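Local atomic coordinates of uncharacterized protein (Escherichia coli O157:H7, PDB entry 4R29), a protein that is a methyltransferase that probably moves a methyl group from S-adenosylmethionine to a zinc-finger cysteine of host TAB2 and TAB3, blocking NF-kappa-B activation. Residues 67-72 / 97-102; 75-80 / 128-133; 90-95 / 105-110. The protein carries 1 engineered substitution. All coordinates share one frame; numbering follows the deposited sequence.

Contact 1: residues 67-72 / 97-102. With SAM (S-adenosylmethionine), chain E.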
loop_
_atom_site.group_PDB
_atom_site.type_symbol
_atom_site.label_atom_id
_atom_site.label_comp_id
_atom_site.label_asym_id
_atom_site.label_seq_id
_atom_site.Cartn_x
_atom_site.Cartn_y
_atom_site.Cartn_z
ATOM N N ALA A 67 -5.914 13.742 12.845
ATOM C CA ALA A 67 -7.266 14.287 12.842
ATOM C C ALA A 67 -7.493 15.145 11.612
ATOM O O ALA A 67 -8.554 15.061 10.998
ATOM C CB ALA A 67 -7.544 15.074 14.114
ATOM N N ARG A 68 -6.502 15.964 11.245
ATOM C CA ARG A 68 -6.603 16.783 10.028
ATOM C C ARG A 68 -6.711 15.923 8.760
ATOM O O ARG A 68 -7.545 16.171 7.888
ATOM C CB ARG A 68 -5.417 17.750 9.889
ATOM C CG ARG A 68 -5.507 19.012 10.753
ATOM C CD ARG A 68 -4.371 19.998 10.448
ATOM N NE ARG A 68 -3.050 19.389 10.619
ATOM C CZ ARG A 68 -2.308 19.494 11.720
ATOM N NH1 ARG A 68 -2.748 20.197 12.757
ATOM N NH2 ARG A 68 -1.122 18.896 11.787
ATOM N N ARG A 69 -5.864 14.914 8.650
ATOM C CA ARG A 69 -5.916 14.037 7.495
ATOM C C ARG A 69 -7.242 13.265 7.451
ATOM O O ARG A 69 -7.820 13.070 6.380
ATOM C CB ARG A 69 -4.714 13.102 7.505
ATOM C CG ARG A 69 -3.392 13.853 7.479
ATOM C CD ARG A 69 -3.245 14.679 6.199
ATOM N NE ARG A 69 -2.911 13.822 5.066
ATOM C CZ ARG A 69 -3.018 14.185 3.795
ATOM N NH1 ARG A 69 -3.455 15.392 3.484
ATOM N NH2 ARG A 69 -2.682 13.341 2.836
ATOM N N PHE A 70 -7.736 12.871 8.621
ATOM C CA PHE A 70 -8.981 12.105 8.714
ATOM C C PHE A 70 -10.186 12.917 8.228
ATOM O O PHE A 70 -11.063 12.390 7.539
ATOM C CB PHE A 70 -9.201 11.588 10.138
ATOM C CG PHE A 70 -10.369 10.647 10.278
ATOM C CD1 PHE A 70 -10.522 9.563 9.415
ATOM C CD2 PHE A 70 -11.302 10.826 11.297
ATOM C CE1 PHE A 70 -11.600 8.668 9.558
ATOM C CE2 PHE A 70 -12.376 9.956 11.443
ATOM C CZ PHE A 70 -12.525 8.870 10.571
ATOM N N SER A 71 -10.207 14.207 8.561
ATOM C CA SER A 71 -11.255 15.099 8.073
ATOM C C SER A 71 -11.209 15.177 6.565
ATOM O O SER A 71 -12.237 15.094 5.893
ATOM C CB SER A 71 -11.075 16.506 8.640
ATOM O OG SER A 71 -11.330 16.498 10.026
ATOM N N TYR A 72 -10.009 15.384 6.043
ATOM C CA TYR A 72 -9.791 15.402 4.607
ATOM C C TYR A 72 -10.368 14.132 3.966
ATOM O O TYR A 72 -11.047 14.206 2.950
ATOM C CB TYR A 72 -8.292 15.545 4.327
ATOM C CG TYR A 72 -7.832 15.191 2.923
ATOM C CD1 TYR A 72 -8.565 15.555 1.806
ATOM C CD2 TYR A 72 -6.641 14.525 2.717
ATOM C CE1 TYR A 72 -8.127 15.246 0.519
ATOM C CE2 TYR A 72 -6.200 14.215 1.447
ATOM C CZ TYR A 72 -6.944 14.577 0.353
ATOM O OH TYR A 72 -6.487 14.268 -0.911
ATOM N N GLY A 97 -2.598 9.578 -3.757
ATOM C CA GLY A 97 -3.526 9.243 -4.825
ATOM C C GLY A 97 -3.871 7.763 -4.832
ATOM O O GLY A 97 -4.973 7.376 -5.237
ATOM N N SER A 98 -2.930 6.933 -4.376
ATOM C CA SER A 98 -3.140 5.490 -4.305
ATOM C C SER A 98 -4.348 5.139 -3.449
ATOM O O SER A 98 -5.133 4.272 -3.826
ATOM C CB SER A 98 -1.889 4.774 -3.790
ATOM O OG SER A 98 -0.785 4.978 -4.667
ATOM N N TRP A 99 -4.514 5.812 -2.304
ATOM C CA TRP A 99 -5.702 5.558 -1.471
ATOM C C TRP A 99 -6.887 6.499 -1.747
ATOM O O TRP A 99 -8.035 6.145 -1.500
ATOM C CB TRP A 99 -5.369 5.502 0.030
ATOM C CG TRP A 99 -4.597 6.669 0.570
ATOM C CD1 TRP A 99 -3.270 6.703 0.878
ATOM C CD2 TRP A 99 -5.112 7.966 0.887
ATOM N NE1 TRP A 99 -2.922 7.943 1.356
ATOM C CE2 TRP A 99 -4.033 8.738 1.377
ATOM C CE3 TRP A 99 -6.375 8.555 0.792
ATOM C CZ2 TRP A 99 -4.179 10.068 1.774
ATOM C CZ3 TRP A 99 -6.520 9.879 1.196
ATOM C CH2 TRP A 99 -5.427 10.621 1.677
ATOM N N LEU A 100 -6.604 7.677 -2.280
ATOM C CA LEU A 100 -7.656 8.627 -2.620
ATOM C C LEU A 100 -8.608 8.043 -3.670
ATOM O O LEU A 100 -9.818 8.180 -3.553
ATOM C CB LEU A 100 -7.055 9.946 -3.118
ATOM C CG LEU A 100 -8.113 11.037 -3.351
ATOM C CD1 LEU A 100 -8.932 11.283 -2.074
ATOM C CD2 LEU A 100 -7.494 12.356 -3.848
ATOM N N THR A 101 -8.050 7.401 -4.694
ATOM C CA THR A 101 -8.849 6.778 -5.741
ATOM C C THR A 101 -9.698 5.628 -5.174
ATOM O O THR A 101 -10.702 5.232 -5.756
ATOM C CB THR A 101 -7.945 6.225 -6.886
ATOM O OG1 THR A 101 -6.895 5.437 -6.315
ATOM C CG2 THR A 101 -7.323 7.350 -7.711
ATOM N N VAL A 102 -9.283 5.071 -4.046
ATOM C CA VAL A 102 -10.067 4.005 -3.462
ATOM C C VAL A 102 -11.174 4.575 -2.556
ATOM O O VAL A 102 -12.331 4.171 -2.673
ATOM C CB VAL A 102 -9.183 2.986 -2.712
ATOM C CG1 VAL A 102 -10.038 1.958 -2.022
ATOM C CG2 VAL A 102 -8.195 2.326 -3.683
HETATM N N SAM E . 0.381 2.975 -5.931
HETATM C CA SAM E . -0.056 2.234 -7.115
HETATM C C SAM E . -1.562 1.996 -7.107
HETATM O O SAM E . -2.145 1.751 -8.168
HETATM O OXT SAM E . -2.202 2.019 -6.041
HETATM C CB SAM E . 0.633 0.879 -7.240
HETATM C CG SAM E . 2.099 0.949 -7.637
HETATM S SD SAM E . 2.757 -0.621 -8.289
HETATM C CE SAM E . 4.427 -0.008 -8.631
HETATM C "C5'" SAM E . 2.111 -0.540 -9.977
HETATM C "C4'" SAM E . 2.482 -1.802 -10.751
HETATM O "O4'" SAM E . 1.594 -1.987 -11.838
HETATM C "C3'" SAM E . 3.893 -1.731 -11.327
HETATM O "O3'" SAM E . 4.842 -2.314 -10.453
HETATM C "C2'" SAM E . 3.780 -2.493 -12.629
HETATM O "O2'" SAM E . 4.139 -3.814 -12.349
HETATM C "C1'" SAM E . 2.292 -2.475 -12.973
HETATM N N9 SAM E . 1.941 -1.549 -14.068
HETATM C C8 SAM E . 1.243 -1.874 -15.200
HETATM N N7 SAM E . 1.075 -0.771 -15.951
HETATM C C5 SAM E . 1.655 0.265 -15.306
HETATM C C6 SAM E . 1.771 1.609 -15.630
HETATM N N6 SAM E . 1.254 2.071 -16.764
HETATM N N1 SAM E . 2.428 2.454 -14.767
HETATM C C2 SAM E . 2.955 1.966 -13.583
HETATM N N3 SAM E . 2.835 0.628 -13.263
HETATM C C4 SAM E . 2.191 -0.210 -14.113
#
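The rear face of a ligand-binding helix forms this contact: helix 95-103 of the Rossmann-like methyltransferase fold turns Ser98 toward S-adenosylmethionine and sends Trp99 and Leu100 back to meet Arg69 and Tyr72 of helix 59-76. The two segments' axes stay 13.3 Å apart, so long side chains must bridge the interval, and no hydrogen bond joins the segments. Trp99 reaches across with its benzo end. Its CG lies between the backbone N and the carbonyl carbon (chi1 52°), which swings the indole out of the helix toward its partner, and its CH2 comes 3.7 Å from Tyr72 CE2. With the planes at 66°, the two rings meet obliquely. Arg69 arrives at the indole edge, NH2 in the ring plane and 3.8 Å from Trp99 CZ2. The guanidinium is turned 74° against the indole, and its NE forms a salt bridge with Asp121, whose helix 120-125 also touches Trp99. Tyr72 lies across Leu100, OH 3.6 Å from Leu100 CD2, while the same hydroxyl is hydrogen-bonded to Glu96 on the ligand helix. Next to Trp99 in the chain, Ser98 faces the methyl donor instead: its OG donates to Thr94 O and accepts a hydrogen bond from the amino N of S-adenosylmethionine at 2.6 Å.

Contact 2: residues 75-80 / 128-133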
loop_
_atom_site.group_PDB
_atom_site.type_symbol
_atom_site.label_atom_id
_atom_site.label_comp_id
_atom_site.label_asym_id
_atom_site.label_seq_id
_atom_site.Cartn_x
_atom_site.Cartn_y
_atom_site.Cartn_z
ATOM N N THR A 75 -14.277 13.991 3.993
ATOM C CA THR A 75 -14.811 14.845 2.947
ATOM C C THR A 75 -14.779 14.135 1.583
ATOM O O THR A 75 -15.747 14.198 0.821
ATOM C CB THR A 75 -14.052 16.209 2.870
ATOM O OG1 THR A 75 -14.059 16.851 4.161
ATOM C CG2 THR A 75 -14.725 17.143 1.846
ATOM N N MET A 76 -13.671 13.455 1.276
ATOM C CA MET A 76 -13.532 12.815 -0.035
ATOM C C MET A 76 -14.179 11.431 -0.081
ATOM O O MET A 76 -14.343 10.858 -1.144
ATOM C CB MET A 76 -12.060 12.702 -0.429
ATOM C CG MET A 76 -11.300 14.023 -0.424
ATOM S SD MET A 76 -12.152 15.270 -1.394
ATOM C CE MET A 76 -12.324 14.470 -2.994
ATOM N N TYR A 77 -14.534 10.881 1.073
ATOM C CA TYR A 77 -15.120 9.549 1.080
ATOM C C TYR A 77 -16.361 9.480 0.221
ATOM O O TYR A 77 -17.225 10.349 0.270
ATOM C CB TYR A 77 -15.486 9.090 2.489
ATOM C CG TYR A 77 -16.113 7.703 2.531
ATOM C CD1 TYR A 77 -15.314 6.556 2.540
ATOM C CD2 TYR A 77 -17.493 7.537 2.572
ATOM C CE1 TYR A 77 -15.875 5.291 2.586
ATOM C CE2 TYR A 77 -18.065 6.275 2.628
ATOM C CZ TYR A 77 -17.251 5.164 2.642
ATOM O OH TYR A 77 -17.801 3.916 2.700
ATOM N N SER A 78 -16.468 8.412 -0.547
ATOM C CA SER A 78 -17.680 8.184 -1.299
ATOM C C SER A 78 -18.023 6.716 -1.331
ATOM O O SER A 78 -17.252 5.877 -0.853
ATOM C CB SER A 78 -17.556 8.744 -2.708
ATOM O OG SER A 78 -18.744 8.468 -3.417
ATOM N N VAL A 79 -19.198 6.398 -1.865
ATOM C CA VAL A 79 -19.591 5.006 -2.029
ATOM C C VAL A 79 -19.138 4.540 -3.389
ATOM O O VAL A 79 -18.782 5.361 -4.231
ATOM C CB VAL A 79 -21.111 4.808 -1.875
ATOM C CG1 VAL A 79 -21.499 4.861 -0.383
ATOM C CG2 VAL A 79 -21.876 5.843 -2.718
ATOM N N CYS A 80 -19.140 3.227 -3.596
ATOM C CA CYS A 80 -18.742 2.645 -4.870
ATOM C C CYS A 80 -19.776 2.859 -5.942
ATOM O O CYS A 80 -20.969 2.805 -5.668
ATOM C CB CYS A 80 -18.553 1.140 -4.723
ATOM S SG CYS A 80 -16.972 0.684 -4.062
ATOM N N LEU A 128 -12.160 4.685 8.137
ATOM C CA LEU A 128 -13.246 4.963 7.191
ATOM C C LEU A 128 -14.169 3.758 6.986
ATOM O O LEU A 128 -13.714 2.616 6.994
ATOM C CB LEU A 128 -12.672 5.396 5.842
ATOM C CG LEU A 128 -11.869 6.698 5.824
ATOM C CD1 LEU A 128 -11.026 6.793 4.553
ATOM C CD2 LEU A 128 -12.788 7.929 5.991
ATOM N N PRO A 129 -15.471 4.001 6.779
ATOM C CA PRO A 129 -16.349 2.824 6.679
ATOM C C PRO A 129 -16.007 1.992 5.440
ATOM O O PRO A 129 -15.750 2.569 4.371
ATOM C CB PRO A 129 -17.762 3.425 6.550
ATOM C CG PRO A 129 -17.624 4.905 6.950
ATOM C CD PRO A 129 -16.201 5.271 6.584
ATOM N N ASP A 130 -15.987 0.668 5.605
ATOM C CA ASP A 130 -15.778 -0.288 4.514
ATOM C C ASP A 130 -14.411 -0.165 3.835
ATOM O O ASP A 130 -14.223 -0.639 2.719
ATOM C CB ASP A 130 -16.881 -0.163 3.473
ATOM C CG ASP A 130 -18.262 -0.157 4.096
ATOM O OD1 ASP A 130 -18.630 -1.187 4.704
ATOM O OD2 ASP A 130 -18.964 0.879 3.990
ATOM N N ILE A 131 -13.472 0.487 4.513
ATOM C CA ILE A 131 -12.113 0.617 4.024
ATOM C C ILE A 131 -11.183 -0.316 4.804
ATOM O O ILE A 131 -11.006 -0.151 6.011
ATOM C CB ILE A 131 -11.622 2.069 4.161
ATOM C CG1 ILE A 131 -12.567 3.015 3.417
ATOM C CG2 ILE A 131 -10.218 2.205 3.625
ATOM C CD1 ILE A 131 -12.615 2.761 1.939
ATOM N N CYS A 132 -10.601 -1.294 4.111
ATOM C CA CYS A 132 -9.653 -2.220 4.730
ATOM C C CYS A 132 -8.220 -2.058 4.200
ATOM O O CYS A 132 -7.999 -1.762 3.017
ATOM C CB CYS A 132 -10.114 -3.664 4.531
ATOM S SG CYS A 132 -11.797 -4.009 5.105
ATOM N N CYS A 133 -7.250 -2.264 5.085
ATOM C CA CYS A 133 -5.837 -2.248 4.707
ATOM C C CYS A 133 -5.158 -3.562 5.094
ATOM O O CYS A 133 -5.104 -3.912 6.273
ATOM C CB CYS A 133 -5.105 -1.082 5.383
ATOM S SG CYS A 133 -5.636 0.560 4.817
#
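A helix end meeting a beta turn is the kind of contact made here, with one aromatic side chain doing nearly all the work: Tyr77, the first residue to leave helical geometry after helix 59-76, lies against Leu128, Pro129, Asp130 and Ile131 where the chain turns into strand 131-137. Those four residues form a type II beta turn, closed by Ile131 N to Leu128 O at 3.3 Å, with Asp130 at positive phi. Tyr77 has its CG anti to the backbone N (chi1 180°), which carries the ring outward from the end of the helix onto the turn. Pro129 provides the cover for one face. Its CD sits 4.2 Å from the ring centroid and 18° off the normal, a CH-pi contact displaced toward the CE1 and CZ side. Ile131 takes the edge instead, with CG1 near the ring plane and 4.1 Å from Tyr77 CE1, and Leu128 CB adds a looser apolar touch at CD1. At the far end of the ring, the hydroxyl enters the polar part of the turn: Tyr77 OH is 3.0 Å from Pro129 O and 3.5 Å from Asp130 OD2. The ring and the carboxylate planes differ by 29°. Apolar contact thus holds the CE1 side of the ring, while its phenol oxygen sits by the oxygens of Pro129 and Asp130, the exposed middle of the turn. Around this pair the elements converge: Leu128 packs on Phe70, Met73 and Lys74 of helix 59-76 and on Ile103 of helix 95-103, Tyr77 also touches Arg151 of strand 145-151, and Cys132 is hydrogen-bonded through its backbone to Tyr150 on that same central strand.

Contact 3: residues 90-95 / 105-110. With SAM (S-adenosylmethionine), chain E.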
loop_
_atom_site.group_PDB
_atom_site.type_symbol
_atom_site.label_atom_id
_atom_site.label_comp_id
_atom_site.label_asym_id
_atom_site.label_seq_id
_atom_site.Cartn_x
_atom_site.Cartn_y
_atom_site.Cartn_z
ATOM N N ASN A 90 -1.741 7.870 -13.580
ATOM C CA ASN A 90 -1.318 9.153 -13.013
ATOM C C ASN A 90 -2.045 9.566 -11.731
ATOM O O ASN A 90 -1.458 10.230 -10.887
ATOM C CB ASN A 90 -1.408 10.262 -14.059
ATOM C CG ASN A 90 -0.437 10.051 -15.201
ATOM O OD1 ASN A 90 0.676 9.552 -15.000
ATOM N ND2 ASN A 90 -0.859 10.397 -16.413
ATOM N N GLU A 91 -3.301 9.143 -11.581
ATOM C CA GLU A 91 -4.094 9.426 -10.376
ATOM C C GLU A 91 -3.630 8.624 -9.149
ATOM O O GLU A 91 -3.995 8.934 -8.007
ATOM C CB GLU A 91 -5.575 9.139 -10.627
ATOM C CG GLU A 91 -6.188 9.864 -11.813
ATOM C CD GLU A 91 -7.602 9.365 -12.128
ATOM O OE1 GLU A 91 -8.480 9.442 -11.241
ATOM O OE2 GLU A 91 -7.840 8.883 -13.254
ATOM N N ALA A 92 -2.827 7.589 -9.386
ATOM C CA ALA A 92 -2.432 6.706 -8.302
ATOM C C ALA A 92 -0.927 6.480 -8.273
ATOM O O ALA A 92 -0.469 5.405 -7.904
ATOM C CB ALA A 92 -3.167 5.380 -8.407
ATOM N N SER A 93 -0.158 7.486 -8.661
ATOM C CA SER A 93 1.291 7.332 -8.712
ATOM C C SER A 93 1.982 7.836 -7.453
ATOM O O SER A 93 3.183 7.662 -7.310
ATOM C CB SER A 93 1.870 8.047 -9.935
ATOM O OG SER A 93 1.550 9.427 -9.900
ATOM N N THR A 94 1.231 8.474 -6.554
ATOM C CA THR A 94 1.765 8.854 -5.250
ATOM C C THR A 94 1.055 8.023 -4.187
ATOM O O THR A 94 -0.000 7.452 -4.453
ATOM C CB THR A 94 1.570 10.372 -4.972
ATOM O OG1 THR A 94 0.171 10.679 -4.869
ATOM C CG2 THR A 94 2.204 11.215 -6.088
ATOM N N PRO A 95 1.631 7.928 -2.984
ATOM C CA PRO A 95 0.875 7.204 -1.955
ATOM C C PRO A 95 -0.520 7.791 -1.754
ATOM O O PRO A 95 -1.501 7.052 -1.622
ATOM C CB PRO A 95 1.712 7.409 -0.688
ATOM C CG PRO A 95 3.132 7.614 -1.193
ATOM C CD PRO A 95 3.028 8.198 -2.588
ATOM N N GLY A 105 -14.066 6.001 -4.162
ATOM C CA GLY A 105 -14.827 5.003 -4.893
ATOM C C GLY A 105 -14.512 4.838 -6.379
ATOM O O GLY A 105 -15.245 4.155 -7.095
ATOM N N LYS A 106 -13.430 5.444 -6.856
ATOM C CA LYS A 106 -13.063 5.320 -8.271
ATOM C C LYS A 106 -12.653 3.897 -8.642
ATOM O O LYS A 106 -12.839 3.468 -9.779
ATOM C CB LYS A 106 -11.902 6.240 -8.626
ATOM C CG LYS A 106 -12.252 7.691 -8.809
ATOM C CD LYS A 106 -11.098 8.386 -9.508
ATOM C CE LYS A 106 -11.217 9.862 -9.390
ATOM N NZ LYS A 106 -11.521 10.196 -7.960
ATOM N N ARG A 107 -12.073 3.176 -7.690
ATOM C CA ARG A 107 -11.626 1.810 -7.945
ATOM C C ARG A 107 -11.659 1.009 -6.647
ATOM O O ARG A 107 -11.703 1.582 -5.561
ATOM C CB ARG A 107 -10.207 1.790 -8.571
ATOM C CG ARG A 107 -9.126 2.426 -7.708
ATOM C CD ARG A 107 -7.723 2.275 -8.317
ATOM N NE ARG A 107 -6.710 2.796 -7.408
ATOM C CZ ARG A 107 -5.424 2.444 -7.400
ATOM N NH1 ARG A 107 -4.949 1.551 -8.278
ATOM N NH2 ARG A 107 -4.606 2.997 -6.514
ATOM N N PRO A 108 -11.641 -0.324 -6.761
ATOM C CA PRO A 108 -11.763 -1.173 -5.571
ATOM C C PRO A 108 -10.472 -1.395 -4.746
ATOM O O PRO A 108 -10.581 -1.745 -3.577
ATOM C CB PRO A 108 -12.293 -2.500 -6.149
ATOM C CG PRO A 108 -11.758 -2.532 -7.541
ATOM C CD PRO A 108 -11.812 -1.091 -8.009
ATOM N N MET A 109 -9.291 -1.254 -5.332
ATOM C CA MET A 109 -8.062 -1.339 -4.532
ATOM C C MET A 109 -6.844 -0.602 -5.073
ATOM O O MET A 109 -6.770 -0.242 -6.250
ATOM C CB MET A 109 -7.724 -2.771 -4.063
ATOM C CG MET A 109 -6.823 -3.593 -4.905
ATOM S SD MET A 109 -5.027 -3.273 -4.962
ATOM C CE MET A 109 -4.792 -4.225 -6.466
ATOM N N GLY A 110 -5.940 -0.310 -4.146
ATOM C CA GLY A 110 -4.699 0.386 -4.427
ATOM C C GLY A 110 -3.652 -0.135 -3.459
ATOM O O GLY A 110 -3.982 -0.805 -2.480
HETATM N N SAM E . 0.381 2.975 -5.931
HETATM C CA SAM E . -0.056 2.234 -7.115
HETATM C C SAM E . -1.562 1.996 -7.107
HETATM O O SAM E . -2.145 1.751 -8.168
HETATM O OXT SAM E . -2.202 2.019 -6.041
HETATM C CB SAM E . 0.633 0.879 -7.240
HETATM C CG SAM E . 2.099 0.949 -7.637
HETATM S SD SAM E . 2.757 -0.621 -8.289
HETATM C CE SAM E . 4.427 -0.008 -8.631
HETATM C "C5'" SAM E . 2.111 -0.540 -9.977
HETATM C "C4'" SAM E . 2.482 -1.802 -10.751
HETATM O "O4'" SAM E . 1.594 -1.987 -11.838
HETATM C "C3'" SAM E . 3.893 -1.731 -11.327
HETATM O "O3'" SAM E . 4.842 -2.314 -10.453
HETATM C "C2'" SAM E . 3.780 -2.493 -12.629
HETATM O "O2'" SAM E . 4.139 -3.814 -12.349
HETATM C "C1'" SAM E . 2.292 -2.475 -12.973
HETATM N N9 SAM E . 1.941 -1.549 -14.068
HETATM C C8 SAM E . 1.243 -1.874 -15.200
HETATM N N7 SAM E . 1.075 -0.771 -15.951
HETATM C C5 SAM E . 1.655 0.265 -15.306
HETATM C C6 SAM E . 1.771 1.609 -15.630
HETATM N N6 SAM E . 1.254 2.071 -16.764
HETATM N N1 SAM E . 2.428 2.454 -14.767
HETATM C C2 SAM E . 2.955 1.966 -13.583
HETATM N N3 SAM E . 2.835 0.628 -13.263
HETATM C C4 SAM E . 2.191 -0.210 -14.113
#
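Arg107 NH2, gripped by two acceptors, donates to the S-adenosylmethionine carboxylate at OXT (2.6 Å, N-H...O angle 161°) and to Ser98 O, while Ala92 CB rests over one face of the same guanidinium at 3.4 Å from NH2. Arg107 NH1 donates to the other carboxylate oxygen, O, at 2.8 Å, completing a bidentate, edge-on pairing of guanidinium and carboxylate. The remaining N-H groups are engaged too, NE by Thr101 OG1 and NH1 by Phe202 O, which fixes the rotation of the group. On the opposite face, toward the rim, lie Met109 O, 3.0 Å above the plane, and Gly110 CA, so the arginine sits between the 90-95 loop and the start of strand 109-114. With CG set between backbone N and carbonyl carbon (chi1 60°), the side chain runs extended to NE, bringing the charged end to the ligand. Ala92 contributes a second element, its carbonyl O accepting a weak hydrogen bond from the S-adenosylmethionine N at 3.2 Å. Toward the surface, Glu91 crosses Lys106 at about a right angle: Glu91 OE1 touches Lys106 CD at 3.3 Å but stays 4.5 Å from NZ, too far for a salt bridge, and OE2 is held by Ser88 N. The two segments flank helix 95-103, which Thr94 caps at its start and a Schellman motif at Gly105 ends, before strand 109-114 pairs with strand 145-151.

Overall arrangement
Taken together, the contacts show how a ligand site is tied into the surrounding fold through shared elements. Helix 95-103 connects contacts 1 and 3, whose centres are 11 Å apart and which both touch S-adenosylmethionine: Arg107 NE is 2.9 Å from Thr101 OG1 and Arg107 NH2 3.0 Å from Ser98 O, and Val102 CG2 packs on Gly110 N at 3.5 Å. Contacts 1 and 2 share helix 59-76 and meet through packing, with Leu100 CD1 3.8 Å from Met76 CB and Phe70 CE1 3.8 Å from Leu128 CD2. Contact 2 is more remote, Ile131's side chain lying about 13 Å from the ligand; it reaches the same sheet as contact 3 without touching it.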